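Side-chain contacts in protein involved in catabolism of external DNA (Legionella pneumophila subsp. pneumophila, PDB 2OO3), which probably methylates a specific adenine of 23S ribosomal RNA at N6, using S-adenosyl-L-methionine as the methyl donor: residues V17-T22 / F164-Y169; E173-I178 / W197-N202. All blocks are in the same frame, centred on the assembly; numbering follows the deposited sequence. Where two conformers were deposited one is given.

Overall arrangement
The contacts reach neighbouring parallel strands of the central sheet, contact 1 strand 161-165 and contact 2 strand 193-200, where Ile-165 O and Trp-197 N probably form a hydrogen bond. Both are buried. Contact 1, centred about 3 Å from the centre of the chain, joins helix 14-30 to strand 161-165 and the residues after it through a salt bridge backed by an aromatic edge. Contact 2, centred about 14 Å out and including exposed Val-201, sets the 173-178 turn against strand 193-200 through a tyrosine on a proline and a bridging water. Tyr-169 couples them: its hydroxyl probably bonds to Trp-197 O, and its ring packs on Pro-199. Charge thus marks the inner contact, apolar packing and water the outer one.

Contact 1: V17-T22 / F164-Y169; sequences VIKHIT and FIDPSY
The side chain of Lys-19 leaves helix 14-30 with chi1 at 137°, off a staggered position, and bends sharply at chi3 (31°), which turns its ammonium group onto the carboxylate of Asp-166. That carboxylate meets it with CG anti to the backbone N (chi1 -173°), and the two side chains cross at about a right angle. NZ forms a salt bridge with OD1 of Asp-166 at 3.0 Å, approaching on the syn side and somewhat out of the carboxylate plane. A second, weak hydrogen bond links NZ to OD2 of Asp-166 at 3.1 Å. Before the bend, chi1 and the extended chi2 already bring CD of Lys-19 to 3.3 Å from OD2 of Asp-166, so both the aliphatic chain and the ammonium group contact the acid.

Nearer the helix, CG of Lys-19 meets the rim of Phe-164, in the plane of the ring and 3.6 Å from its CZ. The phenyl group thus supports the root of the lysine while the acid two residues later holds its end. Lys-19 NZ has another salt-bridge partner in Asp-16, one turn back in the helix, and a cation-pi contact with Trp-197; being shared in this way probably restricts its movement. Ile-18 and Thr-22 also touch helix 249-263, on Leu-257 and Ile-253. Thr-22 OG1 is bonded to Ile-18 O at 2.7 Å, reaching it from the face opposite to that used by Thr-22 N.

Asp-166 is the predicted proton acceptor, and it and His-20 are predicted to bind S-adenosyl-L-methionine. The sequence Asp-Pro-Ser-Tyr directly after strand 161-165 is consistent with a variant of motif IV of N6-adenine methyltransferases, with Ser in place of the second proline, in their Rossmann-like fold.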
ATOM      1  N   VAL A  17       3.050   4.288   6.585  1.00  6.07           N
ATOM      2  CA  VAL A  17       2.520   5.615   6.320  1.00  5.54           C
ATOM      3  C   VAL A  17       2.518   5.908   4.818  1.00  6.19           C
ATOM      4  O   VAL A  17       1.459   6.250   4.232  1.00  5.31           O
ATOM      5  CB  VAL A  17       3.294   6.720   7.092  1.00  5.89           C
ATOM      6  CG1 VAL A  17       2.814   8.127   6.633  1.00  4.35           C
ATOM      7  CG2 VAL A  17       3.077   6.550   8.587  1.00  3.63           C
ATOM      8  N   ILE A  18       3.680   5.748   4.168  1.00  7.15           N
ATOM      9  CA  ILE A  18       3.710   6.045   2.739  1.00  7.38           C
ATOM     10  C   ILE A  18       2.862   5.067   1.908  1.00  6.64           C
ATOM     11  O   ILE A  18       2.157   5.461   0.958  1.00  6.89           O
ATOM     12  CB  ILE A  18       5.134   6.217   2.156  1.00  8.44           C
ATOM     13  CG1 ILE A  18       5.056   6.537   0.636  1.00  9.50           C
ATOM     14  CG2 ILE A  18       5.971   4.967   2.341  1.00  7.11           C
ATOM     15  CD1 ILE A  18       4.264   7.861   0.264  1.00 11.02           C
ATOM     16  N   LYS A  19       2.894   3.797   2.267  1.00  7.43           N
ATOM     17  CA  LYS A  19       2.083   2.807   1.548  1.00  7.28           C
ATOM     18  C   LYS A  19       0.571   3.100   1.665  1.00  6.22           C
ATOM     19  O   LYS A  19      -0.188   3.016   0.675  1.00  5.60           O
ATOM     20  CB  LYS A  19       2.487   1.399   2.019  1.00  7.50           C
ATOM     21  CG  LYS A  19       1.403   0.422   2.282  1.00 12.60           C
ATOM     22  CD  LYS A  19       1.906  -0.931   2.871  1.00 11.10           C
ATOM     23  CE  LYS A  19       3.163  -0.814   3.730  1.00 18.89           C
ATOM     24  NZ  LYS A  19       3.505  -2.123   4.363  1.00 20.13           N
ATOM     25  N   HIS A  20       0.120   3.451   2.863  1.00  6.42           N
ATOM     26  CA  HIS A  20      -1.313   3.654   3.074  1.00  6.61           C
ATOM     27  C   HIS A  20      -1.827   4.979   2.514  1.00  6.94           C
ATOM     28  O   HIS A  20      -2.930   5.035   2.014  1.00  7.37           O
ATOM     29  CB  HIS A  20      -1.675   3.486   4.546  1.00  6.31           C
ATOM     30  CG  HIS A  20      -1.555   2.065   5.028  1.00  7.44           C
ATOM     31  ND1 HIS A  20      -1.251   1.746   6.335  1.00  6.14           N
ATOM     32  CD2 HIS A  20      -1.722   0.879   4.381  1.00  5.96           C
ATOM     33  CE1 HIS A  20      -1.243   0.431   6.479  1.00  6.09           C
ATOM     34  NE2 HIS A  20      -1.515  -0.118   5.308  1.00  7.21           N
ATOM     35  N   ILE A  21      -1.016   6.035   2.563  1.00  6.15           N
ATOM     36  CA  ILE A  21      -1.423   7.279   1.929  1.00  5.82           C
ATOM     37  C   ILE A  21      -1.522   7.046   0.432  1.00  6.33           C
ATOM     38  O   ILE A  21      -2.492   7.514  -0.201  1.00  6.09           O
ATOM     39  CB  ILE A  21      -0.425   8.440   2.209  1.00  5.76           C
ATOM     40  CG1 ILE A  21      -0.391   8.704   3.718  1.00  5.93           C
ATOM     41  CG2 ILE A  21      -0.831   9.702   1.409  1.00  7.33           C
ATOM     42  CD1 ILE A  21       0.731   9.680   4.165  1.00  5.11           C
ATOM     43  N   THR A  22      -0.521   6.337  -0.124  1.00  4.87           N
ATOM     44  CA  THR A  22      -0.538   5.938  -1.548  1.00  5.03           C
ATOM     45  C   THR A  22      -1.831   5.205  -1.887  1.00  5.35           C
ATOM     46  O   THR A  22      -2.517   5.565  -2.837  1.00  4.54           O
ATOM     47  CB  THR A  22       0.679   5.090  -1.913  1.00  5.92           C
ATOM     48  OG1 THR A  22       1.862   5.904  -1.740  1.00  5.98           O
ATOM     49  CG2 THR A  22       0.613   4.644  -3.374  1.00  9.26           C
ATOM     50  N   PHE A 164      -3.493  -4.519  -4.949  1.00  5.95           N
ATOM     51  CA  PHE A 164      -2.611  -3.914  -3.954  1.00  6.81           C
ATOM     52  C   PHE A 164      -1.832  -5.026  -3.306  1.00  6.44           C
ATOM     53  O   PHE A 164      -2.396  -5.871  -2.625  1.00  5.90           O
ATOM     54  CB  PHE A 164      -3.424  -3.128  -2.890  1.00  7.12           C
ATOM     55  CG  PHE A 164      -2.581  -2.313  -1.946  1.00  8.38           C
ATOM     56  CD1 PHE A 164      -1.958  -1.111  -2.374  1.00 11.84           C
ATOM     57  CD2 PHE A 164      -2.429  -2.712  -0.631  1.00  8.40           C
ATOM     58  CE1 PHE A 164      -1.175  -0.350  -1.476  1.00 10.92           C
ATOM     59  CE2 PHE A 164      -1.635  -1.963   0.271  1.00 11.37           C
ATOM     60  CZ  PHE A 164      -1.017  -0.785  -0.151  1.00 11.77           C
ATOM     61  N   ILE A 165      -0.522  -5.016  -3.558  1.00  6.02           N
ATOM     62  CA  ILE A 165       0.374  -6.108  -3.181  1.00  5.92           C
ATOM     63  C   ILE A 165       1.379  -5.675  -2.132  1.00  5.37           C
ATOM     64  O   ILE A 165       2.261  -4.852  -2.409  1.00  4.49           O
ATOM     65  CB  ILE A 165       1.103  -6.623  -4.450  1.00  6.69           C
ATOM     66  CG1 ILE A 165       0.052  -7.040  -5.497  1.00  7.34           C
ATOM     67  CG2 ILE A 165       2.000  -7.799  -4.095  1.00  5.72           C
ATOM     68  CD1 ILE A 165       0.556  -7.186  -6.905  1.00 10.19           C
ATOM     69  N   ASP A 166       1.243  -6.221  -0.922  1.00  6.11           N
ATOM     70  CA  ASP A 166       2.088  -5.808   0.199  1.00  6.33           C
ATOM     71  C   ASP A 166       2.852  -6.988   0.815  1.00  6.35           C
ATOM     72  O   ASP A 166       2.563  -7.390   1.929  1.00  6.43           O
ATOM     73  CB  ASP A 166       1.225  -5.072   1.234  1.00  7.35           C
ATOM     74  CG  ASP A 166       2.034  -4.449   2.362  1.00 10.25           C
ATOM     75  OD1 ASP A 166       3.281  -4.239   2.213  1.00 10.28           O
ATOM     76  OD2 ASP A 166       1.394  -4.180   3.411  1.00 11.89           O
ATOM     77  N   PRO A 167       3.864  -7.528   0.101  1.00  6.77           N
ATOM     78  CA  PRO A 167       4.580  -8.710   0.628  1.00  7.07           C
ATOM     79  C   PRO A 167       5.442  -8.374   1.821  1.00  7.97           C
ATOM     80  O   PRO A 167       5.821  -7.209   1.977  1.00  7.89           O
ATOM     81  CB  PRO A 167       5.478  -9.156  -0.552  1.00  7.04           C
ATOM     82  CG  PRO A 167       4.989  -8.347  -1.761  1.00  6.37           C
ATOM     83  CD  PRO A 167       4.410  -7.088  -1.197  1.00  5.59           C
ATOM     84  N   SER A 168       5.736  -9.379   2.659  1.00  8.26           N
ATOM     85  CA  SER A 168       6.709  -9.214   3.752  1.00 10.07           C
ATOM     86  C   SER A 168       8.186  -9.286   3.311  1.00 10.08           C
ATOM     87  O   SER A 168       9.045  -8.709   3.983  1.00  9.57           O
ATOM     88  CB  SER A 168       6.460 -10.249   4.851  1.00 10.21           C
ATOM     89  OG  SER A 168       6.901 -11.545   4.445  1.00 13.21           O
ATOM     90  N   TYR A 169       8.470  -9.976   2.196  1.00  9.70           N
ATOM     91  CA  TYR A 169       9.847 -10.260   1.761  1.00 10.83           C
ATOM     92  C   TYR A 169      10.697 -10.922   2.883  1.00 12.70           C
ATOM     93  O   TYR A 169      11.898 -10.664   2.975  1.00 11.69           O
ATOM     94  CB  TYR A 169      10.570  -9.013   1.229  1.00  9.26           C
ATOM     95  CG  TYR A 169       9.834  -8.337   0.106  1.00  7.90           C
ATOM     96  CD1 TYR A 169      10.054  -8.698  -1.224  1.00  6.73           C
ATOM     97  CD2 TYR A 169       8.861  -7.392   0.390  1.00  7.06           C
ATOM     98  CE1 TYR A 169       9.335  -8.099  -2.268  1.00  6.79           C
ATOM     99  CE2 TYR A 169       8.146  -6.775  -0.628  1.00  5.03           C
ATOM    100  CZ  TYR A 169       8.374  -7.139  -1.942  1.00  4.25           C
ATOM    101  OH  TYR A 169       7.677  -6.492  -2.905  1.00  5.81           O
TER

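Contact 2: E173-I178 / W197-N202; sequences EEYKEI and WYPVVN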
ATOM      1  N   GLU A 173      13.478 -15.158  -1.915  1.00 12.83           N
ATOM      2  CA  GLU A 173      12.868 -15.564  -3.187  1.00 13.72           C
ATOM      3  C   GLU A 173      11.634 -14.723  -3.550  1.00 12.43           C
ATOM      4  O   GLU A 173      11.258 -14.664  -4.710  1.00 12.78           O
ATOM      5  CB  GLU A 173      12.549 -17.063  -3.177  1.00 14.70           C
ATOM      6  CG  GLU A 173      13.818 -17.989  -3.124  1.00 20.01           C
ATOM      7  CD  GLU A 173      14.569 -18.016  -1.752  1.00 25.31           C
ATOM      8  OE1 GLU A 173      13.937 -17.762  -0.687  1.00 23.53           O
ATOM      9  OE2 GLU A 173      15.807 -18.317  -1.761  1.00 28.04           O
ATOM     10  N   GLU A 174      11.020 -14.068  -2.560  1.00 11.76           N
ATOM     11  CA  GLU A 174       9.870 -13.174  -2.814  1.00 11.76           C
ATOM     12  C   GLU A 174      10.198 -12.053  -3.801  1.00 11.13           C
ATOM     13  O   GLU A 174       9.314 -11.551  -4.521  1.00 10.63           O
ATOM     14  CB  GLU A 174       9.342 -12.602  -1.505  1.00 11.02           C
ATOM     15  CG  GLU A 174       8.721 -13.688  -0.605  1.00 14.21           C
ATOM     16  CD  GLU A 174       8.097 -13.115   0.668  1.00 14.02           C
ATOM     17  OE1 GLU A 174       7.223 -12.220   0.544  1.00 15.27           O
ATOM     18  OE2 GLU A 174       8.495 -13.554   1.785  1.00 15.58           O
ATOM     19  N   TYR A 175      11.475 -11.654  -3.843  1.00 10.59           N
ATOM     20  CA  TYR A 175      11.893 -10.561  -4.723  1.00 10.20           C
ATOM     21  C   TYR A 175      11.868 -10.969  -6.200  1.00 10.11           C
ATOM     22  O   TYR A 175      11.900 -10.117  -7.083  1.00  9.79           O
ATOM     23  CB  TYR A 175      13.303 -10.104  -4.368  1.00  9.91           C
ATOM     24  CG  TYR A 175      13.432  -9.294  -3.102  1.00  7.97           C
ATOM     25  CD1 TYR A 175      13.296  -7.899  -3.125  1.00 10.23           C
ATOM     26  CD2 TYR A 175      13.747  -9.907  -1.909  1.00  7.58           C
ATOM     27  CE1 TYR A 175      13.467  -7.136  -1.950  1.00  9.19           C
ATOM     28  CE2 TYR A 175      13.889  -9.168  -0.725  1.00 11.22           C
ATOM     29  CZ  TYR A 175      13.768  -7.793  -0.752  1.00  9.83           C
ATOM     30  OH  TYR A 175      13.938  -7.097   0.427  1.00  8.37           O
ATOM     31  N   LYS A 176      11.860 -12.273  -6.465  1.00 11.13           N
ATOM     32  CA  LYS A 176      11.620 -12.765  -7.833  1.00 11.97           C
ATOM     33  C   LYS A 176      10.234 -13.366  -8.038  1.00 11.64           C
ATOM     34  O   LYS A 176       9.685 -13.255  -9.143  1.00 11.55           O
ATOM     35  CB  LYS A 176      12.713 -13.731  -8.312  1.00 13.46           C
ATOM     36  CG  LYS A 176      12.941 -14.894  -7.467  1.00 18.03           C
ATOM     37  CD  LYS A 176      13.704 -15.964  -8.262  1.00 25.90           C
ATOM     38  CE  LYS A 176      13.601 -17.325  -7.560  1.00 28.81           C
ATOM     39  NZ  LYS A 176      14.607 -17.378  -6.460  1.00 31.55           N
ATOM     40  N   GLU A 177       9.656 -13.973  -6.993  1.00 11.13           N
ATOM     41  CA  GLU A 177       8.282 -14.502  -7.114  1.00 11.13           C
ATOM     42  C   GLU A 177       7.271 -13.398  -7.460  1.00  9.97           C
ATOM     43  O   GLU A 177       6.384 -13.576  -8.279  1.00  9.01           O
ATOM     44  CB  GLU A 177       7.858 -15.166  -5.822  1.00 11.68           C
ATOM     45  CG  GLU A 177       8.605 -16.466  -5.559  1.00 15.92           C
ATOM     46  CD  GLU A 177       8.412 -17.005  -4.160  1.00 19.04           C
ATOM     47  OE1 GLU A 177       7.736 -16.342  -3.340  1.00 20.40           O
ATOM     48  OE2 GLU A 177       8.936 -18.111  -3.882  1.00 21.42           O
ATOM     49  N   ILE A 178       7.412 -12.260  -6.792  1.00  9.11           N
ATOM     50  CA  ILE A 178       6.432 -11.182  -6.894  1.00  7.99           C
ATOM     51  C   ILE A 178       6.372 -10.586  -8.293  1.00  7.53           C
ATOM     52  O   ILE A 178       5.294 -10.562  -8.876  1.00  7.77           O
ATOM     53  CB  ILE A 178       6.640 -10.106  -5.766  1.00  8.22           C
ATOM     54  CG1 ILE A 178       6.255 -10.720  -4.412  1.00  9.05           C
ATOM     55  CG2 ILE A 178       5.872  -8.829  -6.060  1.00  6.30           C
ATOM     56  CD1 ILE A 178       4.795 -11.190  -4.285  1.00 10.52           C
ATOM     57  N   TRP A 197       4.284  -2.729  -2.980  1.00  5.74           N
ATOM     58  CA  TRP A 197       5.207  -2.153  -2.010  1.00  6.26           C
ATOM     59  C   TRP A 197       6.473  -3.019  -1.982  1.00  6.01           C
ATOM     60  O   TRP A 197       6.389  -4.269  -2.052  1.00  6.71           O
ATOM     61  CB  TRP A 197       4.547  -2.139  -0.608  1.00  6.30           C
ATOM     62  CG  TRP A 197       5.480  -1.599   0.457  1.00  5.83           C
ATOM     63  CD1 TRP A 197       5.750  -0.264   0.734  1.00  5.08           C
ATOM     64  CD2 TRP A 197       6.337  -2.374   1.303  1.00  4.79           C
ATOM     65  NE1 TRP A 197       6.711  -0.184   1.723  1.00  5.95           N
ATOM     66  CE2 TRP A 197       7.080  -1.461   2.095  1.00  5.48           C
ATOM     67  CE3 TRP A 197       6.569  -3.754   1.448  1.00  2.63           C
ATOM     68  CZ2 TRP A 197       8.034  -1.886   3.023  1.00  6.63           C
ATOM     69  CZ3 TRP A 197       7.485  -4.182   2.402  1.00  6.84           C
ATOM     70  CH2 TRP A 197       8.198  -3.248   3.192  1.00  6.52           C
ATOM     71  N   TYR A 198       7.634  -2.383  -1.783  1.00  6.34           N
ATOM     72  CA  TYR A 198       8.886  -3.122  -1.591  1.00  5.19           C
ATOM     73  C   TYR A 198       9.793  -2.383  -0.609  1.00  6.38           C
ATOM     74  O   TYR A 198       9.717  -1.141  -0.509  1.00  6.27           O
ATOM     75  CB  TYR A 198       9.593  -3.313  -2.938  1.00  5.95           C
ATOM     76  CG  TYR A 198       9.975  -2.022  -3.630  1.00  5.08           C
ATOM     77  CD1 TYR A 198      11.212  -1.424  -3.401  1.00  5.64           C
ATOM     78  CD2 TYR A 198       9.097  -1.401  -4.538  1.00  6.53           C
ATOM     79  CE1 TYR A 198      11.575  -0.227  -4.054  1.00  6.33           C
ATOM     80  CE2 TYR A 198       9.442  -0.239  -5.189  1.00  7.10           C
ATOM     81  CZ  TYR A 198      10.676   0.349  -4.941  1.00  6.78           C
ATOM     82  OH  TYR A 198      10.991   1.510  -5.594  1.00  6.79           O
ATOM     83  N   PRO A 199      10.631  -3.128   0.141  1.00  6.40           N
ATOM     84  CA  PRO A 199      11.586  -2.509   1.033  1.00  6.93           C
ATOM     85  C   PRO A 199      12.929  -2.251   0.372  1.00  7.27           C
ATOM     86  O   PRO A 199      13.235  -2.810  -0.683  1.00  7.31           O
ATOM     87  CB  PRO A 199      11.780  -3.578   2.126  1.00  7.34           C
ATOM     88  CG  PRO A 199      11.593  -4.883   1.414  1.00  5.88           C
ATOM     89  CD  PRO A 199      10.670  -4.604   0.235  1.00  6.81           C
ATOM     90  N   VAL A 200      13.719  -1.395   1.022  1.00  8.28           N
ATOM     91  CA  VAL A 200      15.146  -1.269   0.751  1.00  8.68           C
ATOM     92  C   VAL A 200      15.900  -1.752   1.998  1.00  8.40           C
ATOM     93  O   VAL A 200      16.050  -1.022   3.013  1.00  9.29           O
ATOM     94  CB  VAL A 200      15.549   0.183   0.370  1.00  8.79           C
ATOM     95  CG1 VAL A 200      17.064   0.221   0.007  1.00 11.00           C
ATOM     96  CG2 VAL A 200      14.725   0.654  -0.812  1.00  9.02           C
ATOM     97  N   VAL A 201      16.302  -3.017   1.938  1.00  8.49           N
ATOM     98  CA  VAL A 201      17.051  -3.664   3.009  0.50  8.90           C
ATOM     99  C   VAL A 201      18.423  -4.082   2.449  1.00  8.97           C
ATOM    100  O   VAL A 201      19.464  -3.897   3.086  1.00  8.38           O
ATOM    101  CB  VAL A 201      16.313  -4.917   3.543  0.50  9.26           C
ATOM    102  CG1 VAL A 201      17.127  -5.586   4.650  0.50  9.46           C
ATOM    103  CG2 VAL A 201      14.904  -4.564   4.054  0.50  9.92           C
ATOM    104  N   ASN A 202      18.407  -4.643   1.252  1.00  8.41           N
ATOM    105  CA  ASN A 202      19.645  -4.990   0.561  1.00  9.21           C
ATOM    106  C   ASN A 202      19.493  -4.415  -0.846  1.00  9.22           C
ATOM    107  O   ASN A 202      18.676  -4.897  -1.644  1.00  8.38           O
ATOM    108  CB  ASN A 202      19.864  -6.513   0.543  1.00  9.20           C
ATOM    109  CG  ASN A 202      21.190  -6.896  -0.089  1.00 12.51           C
ATOM    110  OD1 ASN A 202      21.679  -6.192  -0.968  1.00 15.94           O
ATOM    111  ND2 ASN A 202      21.788  -8.001   0.367  1.00  8.60           N
TER
HETATM  112  O   HOH W   1      15.854  -5.104  -0.108  1.00  5.20           O
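Tyr-175 reaches across to Pro-199 with its phenol end, and the packed part of the contact is concentrated there. Its hydroxyl oxygen OH lies 3.4 Å from CG of Pro-199, while CZ of Tyr-175 is 4.2 Å from the same carbon. The proline approaches the tyrosine ring obliquely, the two side chains coming from opposite directions. With CG anti to the carbonyl carbon (chi1 -74°), the tyrosine ring extends from the 173-178 turn to Pro-199 of strand 193-200. Neighbours tighten this inner side: Tyr-169 meets the Tyr-175 ring with the planes at about 40° and also packs on Pro-199, and Phe-209 of helix 203-216 touches Tyr-175.

Beyond the phenol the join is looser and water takes over. One water is hydrogen-bonded to OH of Tyr-175 at 2.8 Å and accepts from the backbone N of Asn-202 at 2.9 Å, bridging the phenol of Tyr-175 and the backbone of Asn-202 where direct side-chain contact thins out. CB of exposed Val-201 only skirts the tyrosine, 4.5 Å from its OH. Asn-202 turns its side chain to the next element, capping the N of Ala-204 at the start of helix 203-216.

In the 173-178 turn, Glu-173 O accepts from both Lys-176 N and Glu-177 N, and Glu-174 OE1 takes the N-H of Tyr-169, tying this turn to the segment that follows Asp-166. The contact joins helix 174-188 to strand 193-200 within the beta-alpha-beta crossover made by strand 161-165, helix 174-188 and strand 193-200, a unit of the Rossmann-like methyltransferase fold.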